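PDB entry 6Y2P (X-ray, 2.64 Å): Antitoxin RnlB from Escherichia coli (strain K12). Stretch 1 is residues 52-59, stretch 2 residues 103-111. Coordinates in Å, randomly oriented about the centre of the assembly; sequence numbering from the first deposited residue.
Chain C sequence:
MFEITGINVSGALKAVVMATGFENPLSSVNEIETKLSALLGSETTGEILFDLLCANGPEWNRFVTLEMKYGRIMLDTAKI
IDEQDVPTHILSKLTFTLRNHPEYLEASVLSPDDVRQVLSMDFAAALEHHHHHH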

ATOM      1  N   LEU C  52     -23.881  -2.616  14.727  1.00 67.76           N
ATOM      2  CA  LEU C  52     -23.297  -3.584  13.810  1.00 62.11           C
ATOM      3  C   LEU C  52     -21.919  -4.082  14.243  1.00 67.39           C
ATOM      4  O   LEU C  52     -21.169  -4.626  13.399  1.00 57.26           O
ATOM      5  CB  LEU C  52     -23.233  -2.985  12.409  1.00 55.82           C
ATOM      6  CG  LEU C  52     -24.500  -2.282  11.891  1.00 61.71           C
ATOM      7  CD1 LEU C  52     -24.248  -1.571  10.546  1.00 58.94           C
ATOM      8  CD2 LEU C  52     -25.632  -3.280  11.712  1.00 67.21           C
ATOM      9  N   LEU C  53     -21.612  -3.997  15.548  1.00 63.10           N
ATOM     10  CA  LEU C  53     -20.254  -4.255  16.040  1.00 63.12           C
ATOM     11  C   LEU C  53     -19.694  -5.583  15.528  1.00 69.15           C
ATOM     12  O   LEU C  53     -18.561  -5.639  15.031  1.00 72.77           O
ATOM     13  CB  LEU C  53     -20.228  -4.243  17.565  1.00 64.71           C
ATOM     14  CG  LEU C  53     -18.883  -4.727  18.126  1.00 60.60           C
ATOM     15  CD1 LEU C  53     -17.864  -3.670  17.821  1.00 59.80           C
ATOM     16  CD2 LEU C  53     -18.886  -5.085  19.616  1.00 63.76           C
ATOM     17  N   CYS C  54     -20.485  -6.659  15.594  1.00 68.81           N
ATOM     18  CA  CYS C  54     -19.918  -7.946  15.216  1.00 68.64           C
ATOM     19  C   CYS C  54     -19.764  -8.109  13.706  1.00 67.94           C
ATOM     20  O   CYS C  54     -18.944  -8.922  13.261  1.00 58.22           O
ATOM     21  CB  CYS C  54     -20.817  -9.086  15.715  1.00 63.25           C
ATOM     22  SG  CYS C  54     -20.885  -9.286  17.543  1.00 72.70           S
ATOM     23  N   ALA C  55     -20.350  -7.227  12.910  1.00 61.17           N
ATOM     24  CA  ALA C  55     -20.064  -7.305  11.495  1.00 61.34           C
ATOM     25  C   ALA C  55     -19.064  -6.253  11.059  1.00 67.17           C
ATOM     26  O   ALA C  55     -18.284  -6.477  10.122  1.00 59.25           O
ATOM     27  CB  ALA C  55     -21.358  -7.140  10.697  1.00 66.93           C
ATOM     28  N   ASN C  56     -19.041  -5.133  11.779  1.00 69.39           N
ATOM     29  CA  ASN C  56     -18.291  -3.972  11.369  1.00 61.96           C
ATOM     30  C   ASN C  56     -17.085  -3.662  12.240  1.00 59.49           C
ATOM     31  O   ASN C  56     -16.228  -2.892  11.814  1.00 58.20           O
ATOM     32  CB  ASN C  56     -19.254  -2.784  11.335  1.00 59.48           C
ATOM     33  CG  ASN C  56     -19.976  -2.673   9.979  1.00 61.74           C
ATOM     34  OD1 ASN C  56     -19.714  -3.465   9.046  1.00 58.22           O
ATOM     35  ND2 ASN C  56     -20.849  -1.680   9.849  1.00 53.30           N
ATOM     36  N   GLY C  57     -16.912  -4.333  13.365  1.00 59.49           N
ATOM     37  CA  GLY C  57     -15.878  -3.942  14.295  1.00 65.16           C
ATOM     38  C   GLY C  57     -16.229  -2.651  15.024  1.00 66.26           C
ATOM     39  O   GLY C  57     -17.266  -2.023  14.766  1.00 59.04           O
ATOM     40  N   PRO C  58     -15.350  -2.205  15.928  1.00 69.63           N
ATOM     41  CA  PRO C  58     -15.602  -0.962  16.679  1.00 74.12           C
ATOM     42  C   PRO C  58     -15.246   0.283  15.862  1.00 72.55           C
ATOM     43  O   PRO C  58     -14.330   1.039  16.203  1.00 72.09           O
ATOM     44  CB  PRO C  58     -14.695  -1.141  17.897  1.00 70.20           C
ATOM     45  CG  PRO C  58     -13.492  -1.787  17.296  1.00 73.86           C
ATOM     46  CD  PRO C  58     -13.961  -2.651  16.113  1.00 72.40           C
ATOM     47  N   GLU C  59     -15.963   0.488  14.751  1.00 60.81           N
ATOM     48  CA  GLU C  59     -15.618   1.468  13.735  1.00 58.66           C
ATOM     49  C   GLU C  59     -16.569   2.662  13.795  1.00 69.87           C
ATOM     50  O   GLU C  59     -17.545   2.666  14.550  1.00 72.13           O
ATOM     51  CB  GLU C  59     -15.632   0.826  12.347  1.00 53.69           C
ATOM     52  CG  GLU C  59     -14.312   0.159  11.978  1.00 59.18           C
ATOM     53  CD  GLU C  59     -13.180   1.181  11.911  1.00 67.72           C
ATOM     54  OE1 GLU C  59     -13.487   2.387  11.775  1.00 71.48           O
ATOM     55  OE2 GLU C  59     -11.997   0.796  12.016  1.00 68.98           O
ATOM     56  N   GLU C 103     -20.294 -16.425  22.222  1.00 90.30           N
ATOM     57  CA  GLU C 103     -20.314 -17.032  20.903  1.00 84.04           C
ATOM     58  C   GLU C 103     -20.574 -15.988  19.810  1.00 86.47           C
ATOM     59  O   GLU C 103     -20.108 -16.160  18.676  1.00 83.13           O
ATOM     60  CB  GLU C 103     -21.345 -18.168  20.876  1.00 75.74           C
ATOM     61  CG  GLU C 103     -22.786 -17.765  20.613  1.00 79.02           C
ATOM     62  CD  GLU C 103     -23.555 -17.445  21.884  1.00 88.22           C
ATOM     63  OE1 GLU C 103     -22.884 -17.218  22.923  1.00 91.58           O
ATOM     64  OE2 GLU C 103     -24.821 -17.411  21.834  1.00 84.71           O
ATOM     65  N   TYR C 104     -21.257 -14.879  20.140  1.00 82.70           N
ATOM     66  CA  TYR C 104     -21.392 -13.772  19.192  1.00 82.23           C
ATOM     67  C   TYR C 104     -20.024 -13.216  18.830  1.00 81.32           C
ATOM     68  O   TYR C 104     -19.700 -13.022  17.649  1.00 74.21           O
ATOM     69  CB  TYR C 104     -22.253 -12.647  19.785  1.00 88.63           C
ATOM     70  CG  TYR C 104     -23.722 -12.946  20.009  1.00 88.64           C
ATOM     71  CD1 TYR C 104     -24.278 -14.155  19.616  1.00 84.89           C
ATOM     72  CD2 TYR C 104     -24.557 -12.007  20.616  1.00 85.35           C
ATOM     73  CE1 TYR C 104     -25.620 -14.426  19.814  1.00 83.87           C
ATOM     74  CE2 TYR C 104     -25.911 -12.281  20.829  1.00 86.83           C
ATOM     75  CZ  TYR C 104     -26.430 -13.494  20.419  1.00 84.61           C
ATOM     76  OH  TYR C 104     -27.758 -13.777  20.604  1.00 82.83           O
ATOM     77  N   LEU C 105     -19.196 -12.971  19.852  1.00 78.62           N
ATOM     78  CA  LEU C 105     -17.844 -12.483  19.626  1.00 71.62           C
ATOM     79  C   LEU C 105     -16.983 -13.533  18.933  1.00 75.11           C
ATOM     80  O   LEU C 105     -16.131 -13.189  18.112  1.00 73.89           O
ATOM     81  CB  LEU C 105     -17.229 -12.075  20.966  1.00 63.17           C
ATOM     82  CG  LEU C 105     -17.998 -10.953  21.674  1.00 66.49           C
ATOM     83  CD1 LEU C 105     -17.676 -10.921  23.134  1.00 68.01           C
ATOM     84  CD2 LEU C 105     -17.681  -9.599  21.049  1.00 61.98           C
ATOM     85  N   GLU C 106     -17.219 -14.816  19.212  1.00 79.68           N
ATOM     86  CA  GLU C 106     -16.446 -15.844  18.529  1.00 74.85           C
ATOM     87  C   GLU C 106     -16.725 -15.827  17.041  1.00 69.10           C
ATOM     88  O   GLU C 106     -15.813 -16.094  16.254  1.00 70.12           O
ATOM     89  CB  GLU C 106     -16.718 -17.240  19.123  1.00 62.23           C
ATOM     90  N   ALA C 107     -17.962 -15.479  16.647  1.00 64.66           N
ATOM     91  CA  ALA C 107     -18.436 -15.445  15.258  1.00 65.79           C
ATOM     92  C   ALA C 107     -18.280 -14.081  14.586  1.00 66.89           C
ATOM     93  O   ALA C 107     -18.783 -13.882  13.469  1.00 55.94           O
ATOM     94  CB  ALA C 107     -19.910 -15.825  15.212  1.00 56.95           C
ATOM     95  N   SER C 108     -17.618 -13.142  15.249  1.00 69.19           N
ATOM     96  CA  SER C 108     -17.546 -11.756  14.845  1.00 62.95           C
ATOM     97  C   SER C 108     -16.336 -11.487  13.969  1.00 66.72           C
ATOM     98  O   SER C 108     -15.512 -12.364  13.685  1.00 72.82           O
ATOM     99  CB  SER C 108     -17.467 -10.867  16.080  1.00 67.37           C
ATOM    100  OG  SER C 108     -16.116 -10.589  16.444  1.00 63.88           O
ATOM    101  N   VAL C 109     -16.203 -10.225  13.555  1.00 56.43           N
ATOM    102  CA  VAL C 109     -14.963  -9.804  12.935  1.00 53.47           C
ATOM    103  C   VAL C 109     -13.990  -9.210  13.952  1.00 54.51           C
ATOM    104  O   VAL C 109     -12.867  -8.857  13.569  1.00 58.37           O
ATOM    105  CB  VAL C 109     -15.258  -8.838  11.766  1.00 58.43           C
ATOM    106  CG1 VAL C 109     -16.062  -9.551  10.709  1.00 54.21           C
ATOM    107  CG2 VAL C 109     -15.984  -7.595  12.244  1.00 54.55           C
ATOM    108  N   LEU C 110     -14.350  -9.158  15.242  1.00 54.78           N
ATOM    109  CA  LEU C 110     -13.483  -8.509  16.230  1.00 67.87           C
ATOM    110  C   LEU C 110     -12.185  -9.282  16.445  1.00 67.66           C
ATOM    111  O   LEU C 110     -12.156 -10.509  16.397  1.00 70.04           O
ATOM    112  CB  LEU C 110     -14.197  -8.349  17.579  1.00 63.99           C
ATOM    113  CG  LEU C 110     -15.561  -7.644  17.589  1.00 67.44           C
ATOM    114  CD1 LEU C 110     -15.808  -6.970  18.936  1.00 68.49           C
ATOM    115  CD2 LEU C 110     -15.688  -6.644  16.486  1.00 57.72           C
ATOM    116  N   SER C 111     -11.107  -8.546  16.716  1.00 65.84           N
ATOM    117  CA  SER C 111      -9.840  -9.127  17.152  1.00 67.45           C
ATOM    118  C   SER C 111      -9.814  -9.242  18.665  1.00 75.50           C
ATOM    119  O   SER C 111     -10.685  -8.702  19.363  1.00 76.65           O
ATOM    120  CB  SER C 111      -8.685  -8.265  16.666  1.00 72.98           C
ATOM    121  OG  SER C 111      -7.447  -8.804  17.130  1.00 84.57           O
TER

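How do the two backbones meet? A short helix, Leu53 to Asn56, lies against the segment that follows the helix ending at Glu106, and the CA atoms of Cys54 and Ser108 come within 4.5 Å. One hydrogen bond joins the stretches: Val109 N donates to Cys54 O at 3.0 Å. The same carbonyl oxygen also receives a CA-H...O contact from Ser108 CA at 3.5 Å.

What does glycine at 57 allow at the contact? Gly57 N closes the helix by bonding to Leu53 O at 2.7 Å, and the phi of Gly57 is positive. A CB here would clash with Pro58 CD and jam against the preceding carbonyl. Gly57 CA lies 3.5 Å from Leu110 CD2.

How does Ser108 support the contact? Ser108 OG donates to Leu105 O at 3.1 Å and accepts from Leu110 N at 2.6 Å, bridging the residues around Val109, whose N bonds across to Cys54 O.

Which side chains fill the contact? Val109 points toward the first stretch, with Val109 CG2 reaching 3.3 Å from Ala55 O. Leu110 leaves its backbone sideways, but its end comes nearer, placing Leu110 CD1 3.7 Å from Leu53 CD2. Cys54 is the most covered residue; Cys54 SG packs 4.3 Å from Tyr104 CB.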